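Local coordinates for proteasome assembly chaperone family protein (Pyrococcus furiosus, PDB 3VR0) that probably binds the archaeal proteasome and acts as its activator, being homologous to proteasome assembly chaperones, at residues Glu64-Ile76 with Asp108-Val122. Sequence-based numbering, arbitrary orientation.
Sequences ELYSPHFMHQVLI and DTQVPPTDSYGHFEV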
loop_
_atom_site.group_PDB
_atom_site.type_symbol
_atom_site.label_atom_id
_atom_site.label_comp_id
_atom_site.label_asym_id
_atom_site.label_seq_id
_atom_site.Cartn_x
_atom_site.Cartn_y
_atom_site.Cartn_z
ATOM N N GLU C 64 -12.494 22.276 -8.220
ATOM C CA GLU C 64 -12.206 20.902 -8.549
ATOM C C GLU C 64 -11.139 20.261 -7.657
ATOM O O GLU C 64 -10.268 20.944 -7.087
ATOM C CB GLU C 64 -12.086 20.646 -10.087
ATOM C CG GLU C 64 -11.121 21.432 -10.822
ATOM C CD GLU C 64 -11.455 21.549 -12.339
ATOM O OE1 GLU C 64 -12.515 21.054 -12.836
ATOM O OE2 GLU C 64 -10.613 22.148 -13.034
ATOM N N LEU C 65 -11.302 18.954 -7.450
ATOM C CA LEU C 65 -10.452 18.220 -6.512
ATOM C C LEU C 65 -9.507 17.306 -7.279
ATOM O O LEU C 65 -9.925 16.580 -8.160
ATOM C CB LEU C 65 -11.327 17.447 -5.529
ATOM C CG LEU C 65 -10.650 16.661 -4.404
ATOM C CD1 LEU C 65 -11.588 16.525 -3.192
ATOM C CD2 LEU C 65 -10.172 15.231 -4.912
ATOM N N TYR C 66 -8.234 17.346 -6.954
ATOM C CA TYR C 66 -7.299 16.394 -7.492
ATOM C C TYR C 66 -6.653 15.673 -6.324
ATOM O O TYR C 66 -6.472 16.251 -5.252
ATOM C CB TYR C 66 -6.191 17.128 -8.267
ATOM C CG TYR C 66 -6.731 17.956 -9.457
ATOM C CD1 TYR C 66 -6.938 17.362 -10.692
ATOM C CD2 TYR C 66 -7.073 19.315 -9.300
ATOM C CE1 TYR C 66 -7.439 18.108 -11.778
ATOM C CE2 TYR C 66 -7.586 20.094 -10.389
ATOM C CZ TYR C 66 -7.757 19.488 -11.604
ATOM O OH TYR C 66 -8.212 20.229 -12.684
ATOM N N SER C 67 -6.238 14.437 -6.560
ATOM C CA SER C 67 -5.649 13.631 -5.501
ATOM C C SER C 67 -4.547 12.714 -5.982
ATOM O O SER C 67 -4.723 11.990 -6.963
ATOM C CB SER C 67 -6.729 12.743 -4.904
ATOM O OG SER C 67 -6.154 12.050 -3.804
ATOM N N PRO C 68 -3.434 12.698 -5.270
ATOM C CA PRO C 68 -2.317 11.776 -5.542
ATOM C C PRO C 68 -2.684 10.330 -5.111
ATOM O O PRO C 68 -1.889 9.419 -5.359
ATOM C CB PRO C 68 -1.168 12.340 -4.655
ATOM C CG PRO C 68 -2.025 12.970 -3.397
ATOM C CD PRO C 68 -3.113 13.669 -4.184
ATOM N N HIS C 69 -3.870 10.126 -4.506
ATOM C CA HIS C 69 -4.403 8.783 -4.206
ATOM C C HIS C 69 -5.286 8.262 -5.326
ATOM O O HIS C 69 -5.712 7.105 -5.265
ATOM C CB HIS C 69 -5.202 8.770 -2.909
ATOM C CG HIS C 69 -4.353 9.054 -1.712
ATOM N ND1 HIS C 69 -3.619 8.072 -1.072
ATOM C CD2 HIS C 69 -4.071 10.220 -1.069
ATOM C CE1 HIS C 69 -2.937 8.619 -0.080
ATOM N NE2 HIS C 69 -3.197 9.917 -0.050
ATOM N N PHE C 70 -5.581 9.094 -6.341
ATOM C CA PHE C 70 -6.365 8.615 -7.481
ATOM C C PHE C 70 -5.444 7.804 -8.385
ATOM O O PHE C 70 -4.227 7.911 -8.275
ATOM C CB PHE C 70 -6.932 9.794 -8.290
ATOM C CG PHE C 70 -8.118 10.487 -7.638
ATOM C CD1 PHE C 70 -8.840 9.868 -6.614
ATOM C CD2 PHE C 70 -8.539 11.750 -8.090
ATOM C CE1 PHE C 70 -9.991 10.508 -6.025
ATOM C CE2 PHE C 70 -9.664 12.421 -7.491
ATOM C CZ PHE C 70 -10.387 11.783 -6.460
ATOM N N MET C 71 -5.991 7.031 -9.311
ATOM C CA MET C 71 -5.141 6.291 -10.265
ATOM C C MET C 71 -4.143 7.233 -10.973
ATOM O O MET C 71 -4.474 8.395 -11.337
ATOM C CB MET C 71 -6.022 5.552 -11.270
ATOM C CG MET C 71 -5.263 4.777 -12.351
ATOM S SD MET C 71 -4.167 3.504 -11.676
ATOM C CE MET C 71 -3.408 3.187 -13.279
ATOM N N HIS C 72 -2.933 6.717 -11.167
ATOM C CA HIS C 72 -1.818 7.491 -11.648
ATOM C C HIS C 72 -1.859 7.657 -13.164
ATOM O O HIS C 72 -0.966 7.204 -13.884
ATOM C CB HIS C 72 -0.496 6.857 -11.174
ATOM C CG HIS C 72 -0.363 5.387 -11.457
ATOM N ND1 HIS C 72 -0.875 4.415 -10.615
ATOM C CD2 HIS C 72 0.261 4.721 -12.468
ATOM C CE1 HIS C 72 -0.579 3.216 -11.101
ATOM N NE2 HIS C 72 0.104 3.369 -12.226
ATOM N N GLN C 73 -2.917 8.308 -13.653
ATOM C CA GLN C 73 -3.071 8.516 -15.094
ATOM C C GLN C 73 -3.791 9.826 -15.384
ATOM O O GLN C 73 -4.406 10.441 -14.509
ATOM C CB GLN C 73 -3.910 7.401 -15.728
ATOM C CG GLN C 73 -5.410 7.529 -15.317
ATOM C CD GLN C 73 -6.184 6.195 -15.444
ATOM O OE1 GLN C 73 -7.380 6.145 -15.185
ATOM N NE2 GLN C 73 -5.505 5.137 -15.833
ATOM N N VAL C 74 -3.759 10.178 -16.655
ATOM C CA VAL C 74 -4.496 11.300 -17.215
ATOM C C VAL C 74 -5.611 10.738 -18.078
ATOM O O VAL C 74 -5.474 9.639 -18.570
ATOM C CB VAL C 74 -3.426 12.158 -17.937
ATOM C CG1 VAL C 74 -3.641 12.343 -19.382
ATOM C CG2 VAL C 74 -3.011 13.361 -17.078
ATOM N N LEU C 75 -6.732 11.446 -18.204
ATOM C CA LEU C 75 -7.818 11.057 -19.117
ATOM C C LEU C 75 -7.853 11.934 -20.350
ATOM O O LEU C 75 -7.481 13.103 -20.300
ATOM C CB LEU C 75 -9.209 11.120 -18.440
ATOM C CG LEU C 75 -9.513 10.189 -17.255
ATOM C CD1 LEU C 75 -10.861 10.511 -16.623
ATOM C CD2 LEU C 75 -9.452 8.693 -17.654
ATOM N N ILE C 76 -8.296 11.361 -21.460
ATOM C CA ILE C 76 -8.458 12.131 -22.678
ATOM C C ILE C 76 -9.795 12.864 -22.561
ATOM O O ILE C 76 -10.845 12.236 -22.325
ATOM C CB ILE C 76 -8.472 11.223 -23.927
ATOM C CG1 ILE C 76 -7.182 10.415 -24.042
ATOM C CG2 ILE C 76 -8.712 12.069 -25.184
ATOM C CD1 ILE C 76 -5.922 11.215 -24.131
ATOM N N ASP C 108 -14.626 11.888 -12.006
ATOM C CA ASP C 108 -14.180 10.733 -12.753
ATOM C C ASP C 108 -14.151 9.423 -11.908
ATOM O O ASP C 108 -14.331 8.338 -12.454
ATOM C CB ASP C 108 -12.763 10.972 -13.275
ATOM C CG ASP C 108 -12.652 12.191 -14.183
ATOM O OD1 ASP C 108 -13.424 12.308 -15.146
ATOM O OD2 ASP C 108 -11.744 13.015 -13.968
ATOM N N THR C 109 -13.881 9.498 -10.609
ATOM C CA THR C 109 -13.431 8.297 -9.925
ATOM C C THR C 109 -13.479 8.524 -8.459
ATOM O O THR C 109 -13.640 9.676 -7.986
ATOM C CB THR C 109 -11.904 7.943 -10.268
ATOM O OG1 THR C 109 -11.546 6.667 -9.700
ATOM C CG2 THR C 109 -10.922 9.001 -9.722
ATOM N N GLN C 110 -13.357 7.424 -7.731
ATOM C CA GLN C 110 -13.052 7.479 -6.322
ATOM C C GLN C 110 -11.660 6.878 -6.211
ATOM O O GLN C 110 -11.112 6.367 -7.192
ATOM C CB GLN C 110 -14.063 6.667 -5.498
ATOM C CG GLN C 110 -15.514 7.162 -5.598
ATOM C CD GLN C 110 -16.399 6.715 -4.426
ATOM O OE1 GLN C 110 -15.990 6.720 -3.263
ATOM N NE2 GLN C 110 -17.638 6.346 -4.739
ATOM N N VAL C 111 -11.101 6.926 -5.015
ATOM C CA VAL C 111 -9.811 6.329 -4.757
ATOM C C VAL C 111 -9.966 4.803 -4.989
ATOM O O VAL C 111 -11.035 4.248 -4.712
ATOM C CB VAL C 111 -9.413 6.623 -3.291
ATOM C CG1 VAL C 111 -8.269 5.706 -2.821
ATOM C CG2 VAL C 111 -9.001 8.141 -3.125
ATOM N N PRO C 112 -8.919 4.128 -5.499
ATOM C CA PRO C 112 -9.023 2.688 -5.770
ATOM C C PRO C 112 -9.375 1.845 -4.530
ATOM O O PRO C 112 -9.203 2.309 -3.416
ATOM C CB PRO C 112 -7.633 2.337 -6.348
ATOM C CG PRO C 112 -7.158 3.636 -6.913
ATOM C CD PRO C 112 -7.612 4.658 -5.932
ATOM N N PRO C 113 -9.910 0.610 -4.735
ATOM C CA PRO C 113 -10.365 -0.186 -3.561
ATOM C C PRO C 113 -9.229 -0.629 -2.631
ATOM O O PRO C 113 -9.465 -0.970 -1.487
ATOM C CB PRO C 113 -11.120 -1.380 -4.183
ATOM C CG PRO C 113 -10.749 -1.377 -5.698
ATOM C CD PRO C 113 -10.324 0.033 -6.038
ATOM N N THR C 114 -7.996 -0.532 -3.084
ATOM C CA THR C 114 -6.868 -0.982 -2.280
ATOM C C THR C 114 -6.272 0.063 -1.328
ATOM O O THR C 114 -5.347 -0.257 -0.611
ATOM C CB THR C 114 -5.710 -1.482 -3.185
ATOM O OG1 THR C 114 -5.326 -0.429 -4.070
ATOM C CG2 THR C 114 -6.118 -2.730 -4.015
ATOM N N ASP C 115 -6.797 1.296 -1.289
ATOM C CA ASP C 115 -6.158 2.395 -0.523
ATOM C C ASP C 115 -7.192 3.057 0.418
ATOM O O ASP C 115 -7.729 4.169 0.110
ATOM C CB ASP C 115 -5.550 3.433 -1.515
ATOM C CG ASP C 115 -4.870 4.628 -0.824
ATOM O OD1 ASP C 115 -4.685 4.621 0.410
ATOM O OD2 ASP C 115 -4.471 5.599 -1.521
ATOM N N SER C 116 -7.470 2.400 1.550
ATOM C CA SER C 116 -8.484 2.916 2.509
ATOM C C SER C 116 -8.131 4.274 3.058
ATOM O O SER C 116 -8.988 5.150 3.144
ATOM C CB SER C 116 -8.759 1.943 3.677
ATOM O OG SER C 116 -9.431 0.796 3.172
ATOM N N TYR C 117 -6.882 4.437 3.450
ATOM C CA TYR C 117 -6.388 5.709 3.921
ATOM C C TYR C 117 -6.729 6.867 2.934
ATOM O O TYR C 117 -7.108 7.937 3.353
ATOM C CB TYR C 117 -4.852 5.665 4.162
ATOM C CG TYR C 117 -4.386 6.983 4.799
ATOM C CD1 TYR C 117 -4.492 7.163 6.165
ATOM C CD2 TYR C 117 -3.925 8.076 4.015
ATOM C CE1 TYR C 117 -4.141 8.335 6.774
ATOM C CE2 TYR C 117 -3.536 9.309 4.648
ATOM C CZ TYR C 117 -3.671 9.416 6.027
ATOM O OH TYR C 117 -3.329 10.562 6.741
ATOM N N GLY C 118 -6.548 6.639 1.640
ATOM C CA GLY C 118 -6.803 7.665 0.636
ATOM C C GLY C 118 -8.276 8.087 0.583
ATOM O O GLY C 118 -8.570 9.254 0.415
ATOM N N HIS C 119 -9.188 7.134 0.758
ATOM C CA HIS C 119 -10.647 7.415 0.859
ATOM C C HIS C 119 -10.930 8.363 2.011
ATOM O O HIS C 119 -11.645 9.333 1.813
ATOM C CB HIS C 119 -11.447 6.133 1.037
ATOM C CG HIS C 119 -11.550 5.299 -0.206
ATOM N ND1 HIS C 119 -12.633 5.356 -1.051
ATOM C CD2 HIS C 119 -10.719 4.369 -0.732
ATOM C CE1 HIS C 119 -12.454 4.527 -2.063
ATOM N NE2 HIS C 119 -11.299 3.908 -1.890
ATOM N N PHE C 120 -10.307 8.132 3.183
ATOM C CA PHE C 120 -10.567 8.966 4.323
ATOM C C PHE C 120 -10.016 10.361 4.076
ATOM O O PHE C 120 -10.639 11.339 4.467
ATOM C CB PHE C 120 -9.966 8.403 5.628
ATOM C CG PHE C 120 -10.745 7.234 6.198
ATOM C CD1 PHE C 120 -11.693 7.437 7.201
ATOM C CD2 PHE C 120 -10.554 5.946 5.704
ATOM C CE1 PHE C 120 -12.427 6.357 7.703
ATOM C CE2 PHE C 120 -11.273 4.879 6.190
ATOM C CZ PHE C 120 -12.209 5.080 7.192
ATOM N N GLU C 121 -8.811 10.447 3.492
ATOM C CA GLU C 121 -8.205 11.707 3.201
ATOM C C GLU C 121 -9.004 12.517 2.180
ATOM O O GLU C 121 -9.166 13.685 2.385
ATOM C CB GLU C 121 -6.823 11.519 2.611
ATOM C CG GLU C 121 -5.980 12.672 2.957
ATOM C CD GLU C 121 -4.992 12.988 1.900
ATOM O OE1 GLU C 121 -5.421 13.221 0.752
ATOM O OE2 GLU C 121 -3.791 13.014 2.236
ATOM N N VAL C 122 -9.470 11.898 1.087
ATOM C CA VAL C 122 -10.285 12.621 0.097
ATOM C C VAL C 122 -11.634 13.085 0.742
ATOM O O VAL C 122 -11.997 14.273 0.669
ATOM C CB VAL C 122 -10.526 11.759 -1.167
ATOM C CG1 VAL C 122 -11.674 12.378 -2.082
ATOM C CG2 VAL C 122 -9.233 11.561 -1.949
HETATM O O HOH W 1 -4.069 5.204 -4.128
HETATM O O HOH W 2 -8.755 6.467 -8.935
#
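The N-terminal cap of helix 116-131 and the type I turn S67-F70 meet at H69, a ligand, with E121, of a bound gold ion, and show how one carboxylate can serve a helix end and a turn together. D115, the N-cap residue, takes the G118 amide on OD1 from above its carboxylate plane, while OD2 offers its syn lone pair to H69 ND1 at 2.7 Å. That bond is moderately bent (149°), the oxygen lying 17° out of the imidazole plane. Water 1 donates to the same OD2 and to H69 O, a second link between turn and cap. With CG anti to the carbonyl carbon (chi1 -66°), the H69 ring reaches the helix start, where G118 CA sits over one face in a CH-pi contact, 3.8 Å from the centroid. Were this histidine an alanine, D115 OD2 would probably lose its imidazole donor and the gold ion a ligand, and a gap would open beside G118 CA. The turn itself is braced by S67 OG, which accepts from H69 N in an ST turn. Further along, the F70 ring lies between S67 CB and T109 CG2, the methyl 3.8 Å from the ring centroid; V111 CG2 and V122 CG2 approach it obliquely. Water 2 joins M71 N to Q110 O. T20 OG1 is hydrogen-bonded to both S67 OG and E121 OE1, and L65, on strand 60-66, touches V122 and strand 87-92. Beyond the turn, strand 73-76 pairs antiparallel both with strand 82-84 and with a strand of a second subunit.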